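Local structure of CRISPR-associated endoribonuclease Cas2 2 (Sulfolobus solfataricus, 3EXC) at the interface of chains A and B. The protein cuts single-stranded RNA as a magnesium-dependent endoribonuclease of the CRISPR antiviral system and works as a Cas2 homodimer. Residues are numbered along the deposited sequence; one frame, centred on the assembly and turned at random. Chains: chain A/B, Uncharacterized protein.

Contact 1: the interface of chains A and B. Residues chain A 69-71, 74; chain B 69-71, 74.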
# COMPACT_ATOMS: atom_id res chain seq x y z
N PRO A 69 5.96 -7.39 5.41
CA PRO A 69 5.61 -7.91 6.76
C PRO A 69 5.48 -6.77 7.76
O PRO A 69 6.23 -5.80 7.65
CB PRO A 69 6.85 -8.77 7.13
CG PRO A 69 8.02 -8.07 6.35
CD PRO A 69 7.40 -7.56 5.07
N LEU A 70 4.52 -6.81 8.68
CA LEU A 70 4.56 -5.91 9.79
C LEU A 70 4.07 -6.53 11.06
O LEU A 70 3.47 -7.56 11.00
CB LEU A 70 3.82 -4.65 9.51
CG LEU A 70 2.40 -4.70 9.08
CD1 LEU A 70 2.10 -3.27 8.82
CD2 LEU A 70 2.32 -5.49 7.85
N GLY A 71 4.42 -5.96 12.19
CA GLY A 71 3.99 -6.53 13.47
C GLY A 71 2.53 -6.13 13.65
O GLY A 71 2.03 -5.12 13.12
N ASP A 74 2.08 -2.51 14.93
CA ASP A 74 2.24 -1.49 13.88
C ASP A 74 0.99 -1.40 13.02
O ASP A 74 0.56 -0.32 12.64
CB ASP A 74 3.35 -1.86 12.86
CG ASP A 74 4.71 -2.08 13.49
OD1 ASP A 74 5.05 -1.24 14.41
OD2 ASP A 74 5.44 -3.10 13.06
N PRO B 69 2.77 2.72 10.21
CA PRO B 69 4.17 2.69 10.73
C PRO B 69 4.77 1.30 10.57
O PRO B 69 4.03 0.32 10.70
CB PRO B 69 3.99 2.98 12.24
CG PRO B 69 2.55 2.43 12.55
CD PRO B 69 1.75 2.67 11.28
N LEU B 70 6.04 1.17 10.21
CA LEU B 70 6.69 -0.10 10.33
C LEU B 70 8.12 0.02 10.74
O LEU B 70 8.65 1.09 10.68
CB LEU B 70 6.58 -0.91 9.09
CG LEU B 70 7.04 -0.34 7.79
CD1 LEU B 70 6.65 -1.41 6.83
CD2 LEU B 70 6.29 0.89 7.54
N GLY B 71 8.70 -1.05 11.27
CA GLY B 71 10.09 -1.00 11.71
C GLY B 71 10.95 -1.08 10.46
O GLY B 71 10.56 -1.61 9.40
N ASP B 74 11.35 -4.67 9.10
CA ASP B 74 10.18 -5.15 8.34
C ASP B 74 10.17 -4.56 6.94
O ASP B 74 9.85 -5.24 5.97
CB ASP B 74 8.84 -4.65 8.95
CG ASP B 74 8.65 -5.06 10.40
OD1 ASP B 74 8.99 -6.26 10.70
OD2 ASP B 74 8.14 -4.15 11.23

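Contact 2: the interface of chains A and B. Residues chain A 33-34, 75, 80; chain B 64-66.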
# COMPACT_ATOMS: atom_id res chain seq x y z
N ILE A 33 -8.31 -3.91 1.93
CA ILE A 33 -8.41 -2.68 2.72
C ILE A 33 -8.54 -1.44 1.81
O ILE A 33 -8.96 -0.41 2.30
CB ILE A 33 -7.20 -2.46 3.65
CG1 ILE A 33 -5.94 -2.41 2.84
CG2 ILE A 33 -7.10 -3.55 4.64
CD1 ILE A 33 -4.60 -1.94 3.64
N GLN A 34 -8.13 -1.50 0.54
CA GLN A 34 -8.28 -0.36 -0.40
C GLN A 34 -8.31 -0.91 -1.75
O GLN A 34 -8.00 -2.07 -1.93
CB GLN A 34 -7.00 0.44 -0.50
CG GLN A 34 -6.75 1.30 0.56
CD GLN A 34 -5.66 2.26 0.25
OE1 GLN A 34 -5.29 2.49 -0.91
NE2 GLN A 34 -5.21 2.95 1.31
N TRP A 75 0.40 -2.53 12.65
CA TRP A 75 -0.84 -2.48 11.86
C TRP A 75 -1.98 -1.80 12.67
O TRP A 75 -2.74 -0.92 12.20
CB TRP A 75 -1.21 -3.91 11.55
CG TRP A 75 -2.57 -3.99 10.94
CD1 TRP A 75 -3.68 -4.61 11.47
CD2 TRP A 75 -2.97 -3.42 9.69
NE1 TRP A 75 -4.76 -4.46 10.60
CE2 TRP A 75 -4.34 -3.74 9.50
CE3 TRP A 75 -2.31 -2.62 8.73
CZ2 TRP A 75 -5.07 -3.30 8.40
CZ3 TRP A 75 -3.01 -2.21 7.61
CH2 TRP A 75 -4.38 -2.53 7.46
N VAL A 80 -6.25 5.50 9.44
CA VAL A 80 -6.95 5.39 8.21
C VAL A 80 -7.79 6.64 8.00
O VAL A 80 -8.62 7.05 8.84
CB VAL A 80 -7.91 4.21 8.28
CG1 VAL A 80 -8.49 3.88 6.88
CG2 VAL A 80 -7.18 2.98 8.89
N ILE B 64 -9.69 6.76 0.41
CA ILE B 64 -9.13 5.99 1.53
C ILE B 64 -7.64 6.17 1.47
O ILE B 64 -7.06 6.03 0.41
CB ILE B 64 -9.38 4.47 1.47
CG1 ILE B 64 -10.85 4.15 1.29
CG2 ILE B 64 -9.03 3.83 2.80
CD1 ILE B 64 -11.10 2.81 0.53
N VAL B 65 -7.01 6.46 2.61
CA VAL B 65 -5.59 6.57 2.74
C VAL B 65 -5.19 5.83 4.01
O VAL B 65 -5.79 6.01 5.08
CB VAL B 65 -5.13 8.03 2.85
CG1 VAL B 65 -3.58 8.08 2.92
CG2 VAL B 65 -5.52 8.83 1.57
N HIS B 66 -4.18 4.97 3.91
CA HIS B 66 -3.67 4.31 5.07
C HIS B 66 -2.29 4.84 5.38
O HIS B 66 -1.46 4.98 4.49
CB HIS B 66 -3.48 2.89 4.71
CG HIS B 66 -4.70 2.10 4.91
ND1 HIS B 66 -5.76 2.18 4.04
CD2 HIS B 66 -5.07 1.25 5.91
CE1 HIS B 66 -6.76 1.43 4.51
NE2 HIS B 66 -6.36 0.85 5.63

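Contact 3: the interface of chains A and B. Residues chain A 47, 51, 67; chain B 79, 81.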
# COMPACT_ATOMS: atom_id res chain seq x y z
N MSE A 47 3.55 -18.36 2.54
CA MSE A 47 4.37 -17.29 1.95
C MSE A 47 4.77 -17.64 0.53
O MSE A 47 4.52 -16.87 -0.39
CB MSE A 47 5.61 -16.95 2.79
CG MSE A 47 6.41 -15.73 2.28
SE MSE A 47 5.35 -13.96 2.32
CE MSE A 47 6.64 -12.75 3.39
N VAL A 51 3.85 -15.56 -3.08
CA VAL A 51 4.75 -15.03 -4.07
C VAL A 51 4.51 -15.67 -5.43
O VAL A 51 4.46 -14.96 -6.43
CB VAL A 51 6.21 -15.17 -3.60
CG1 VAL A 51 7.20 -14.81 -4.69
CG2 VAL A 51 6.45 -14.28 -2.36
N ILE A 67 5.19 -6.89 -1.06
CA ILE A 67 4.68 -7.78 -0.03
C ILE A 67 5.51 -7.45 1.20
O ILE A 67 6.74 -7.62 1.20
CB ILE A 67 4.89 -9.22 -0.37
CG1 ILE A 67 4.15 -9.58 -1.69
CG2 ILE A 67 4.51 -10.12 0.88
CD1 ILE A 67 4.64 -10.92 -2.29
N ILE B 79 9.31 -8.11 0.05
CA ILE B 79 9.55 -8.68 -1.25
C ILE B 79 8.92 -7.76 -2.30
O ILE B 79 7.76 -7.41 -2.17
CB ILE B 79 8.85 -10.00 -1.31
CG1 ILE B 79 9.58 -10.98 -0.40
CG2 ILE B 79 8.89 -10.60 -2.75
CD1 ILE B 79 8.70 -12.24 -0.07
N ILE B 81 7.97 -7.47 -6.24
CA ILE B 81 7.86 -8.15 -7.51
C ILE B 81 7.70 -7.10 -8.58
O ILE B 81 6.93 -6.18 -8.41
CB ILE B 81 6.68 -9.14 -7.44
CG1 ILE B 81 7.14 -10.29 -6.55
CG2 ILE B 81 6.23 -9.65 -8.80
CD1 ILE B 81 6.06 -10.81 -5.79

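Contact 1: the interface of chains A and B
A:Asp74 and B:Asp74 meet carboxylate to carboxylate at the two-fold axis of the Cas2 homodimer, arriving from opposite directions with their planes turned 65° apart. The two OD2 oxygens lie 3.4 Å from each other, A:Asp74 OD2 to B:Asp74 OD2, with no hydrogen bond between them. Such close carboxylates may raise each other's pKa, a cost that the backbone donors may partly offset. Each OD2 accepts the N-H of Gly71 in its own chain, at 3.2 Å from A:Gly71 N to A:Asp74 OD2. That donor comes on the anti side of the oxygen, 28° out of the carboxylate plane, and restricts rotation of the acid group. With CG anti to the carbonyl carbon (chi1 -58°), the carboxylate lies beside its own backbone N and faces its symmetry mate. Packing is tight where the A:Pro69 ring meets the partner's short helix: its CG is 3.4 Å from B:Asp74 O and its CD 3.5 Å from the same carbonyl oxygen. In the other direction the A:Pro69 carbonyl oxygen O lies 3.7 Å from B:Asp74 CG. The looser margin is formed by A:Leu70 and A:Gly71; A:Leu70 CA stays 4.2 Å from B:Asp74 CG, and little of either glycine is buried by the partner. The patch joins the end of strand 64-70 to the helix 72-76 that follows it, in both chains.

Contact 2: the interface of chains A and B
A:Gln34 NE2 donates a nearly straight hydrogen bond to B:His66 ND1, 2.9 Å long, linking strand 31-34 of one Cas2 subunit to strand 64-70 of the other. Within this ferredoxin-like Cas2 dimer, the B:His66 imidazole is held between side chains of the partner. The bond lies close to the amide plane of A:Gln34 but is tilted 20° from the imidazole plane, and the two flat groups are turned 43° against each other. The glutamine chain is extended beyond CG, which carries its amide past the ring in the opposite direction, while CG itself packs 4.1 Å from B:Ile64 CG2. A:Ile33 CD1 sits centrally over one imidazole face, 3.9 Å from the ring centroid, in a CH-pi contact; its CG1 lies between the backbone N and the carbonyl carbon (chi1 58°), the more hindered placement. Against the opposite face, A:Val80 CG1 is displaced toward the rim and comes within 3.8 Å of B:His66 CE1. A:Val80 runs alongside the histidine, pointing the same way, as expected where strand 79-82 pairs antiparallel with B:His66. A:Trp75 adds a lighter touch from its ring atom CH2, 4.1 Å from B:His66 CD2.

Contact 3: the interface of chains A and B
B:Ile79 pairs with A:Ile67 as an antiparallel bridge between strand 79-82 of one subunit and strand 64-70 of the other, and its side chain then reaches toward helix 47-57 of chain A. The backbone bonds run both ways, A:Ile67 N to B:Ile79 O and B:Ile79 N to A:Ile67 O, 2.9 Å each. At the base of the side chain, B:Ile79 CB faces A:Ile67 CB at 4.2 Å. From there the chain forks. The CG2 branch points between A:Ile67 CD1 (4.3 Å from B:Ile79 CG2) and A:Val51. The other branch leaves with CG1 anti to the carbonyl carbon (chi1 -70°), which directs CD1 toward the helix. The B:Ile79 side chain crosses that of A:Val51 at a slant, and its CD1 lies 3.8 Å from A:Val51 CG2. At the start of the helix CD1 also meets, tip to tip, the CE methyl of A:Met47, an engineered selenomethionine that is poorly ordered, so that contact says little about the native packing. Two residues on, B:Ile81 continues the apolar seam against the strand of chain A, where its CD1 lies 3.8 Å from A:Ile67 CD1.

Strand 64-70 is common to all three contacts, and its residues meet the partner at each. Contact 1 lies about 15 Å from both contact 2 and contact 3, measured between the centres of their C-alpha atoms, whereas contacts 2 and 3 are about 20 Å apart. Helix 72-76 carries the chain from contact 1 toward strand 79-82, which adds to the partner's strand 64-70 in contacts 2 and 3. The C-terminal segments are thus exchanged, and two-fold symmetry repeats contacts 2 and 3 with the chains reversed, consistent with an interlocked Cas2 homodimer.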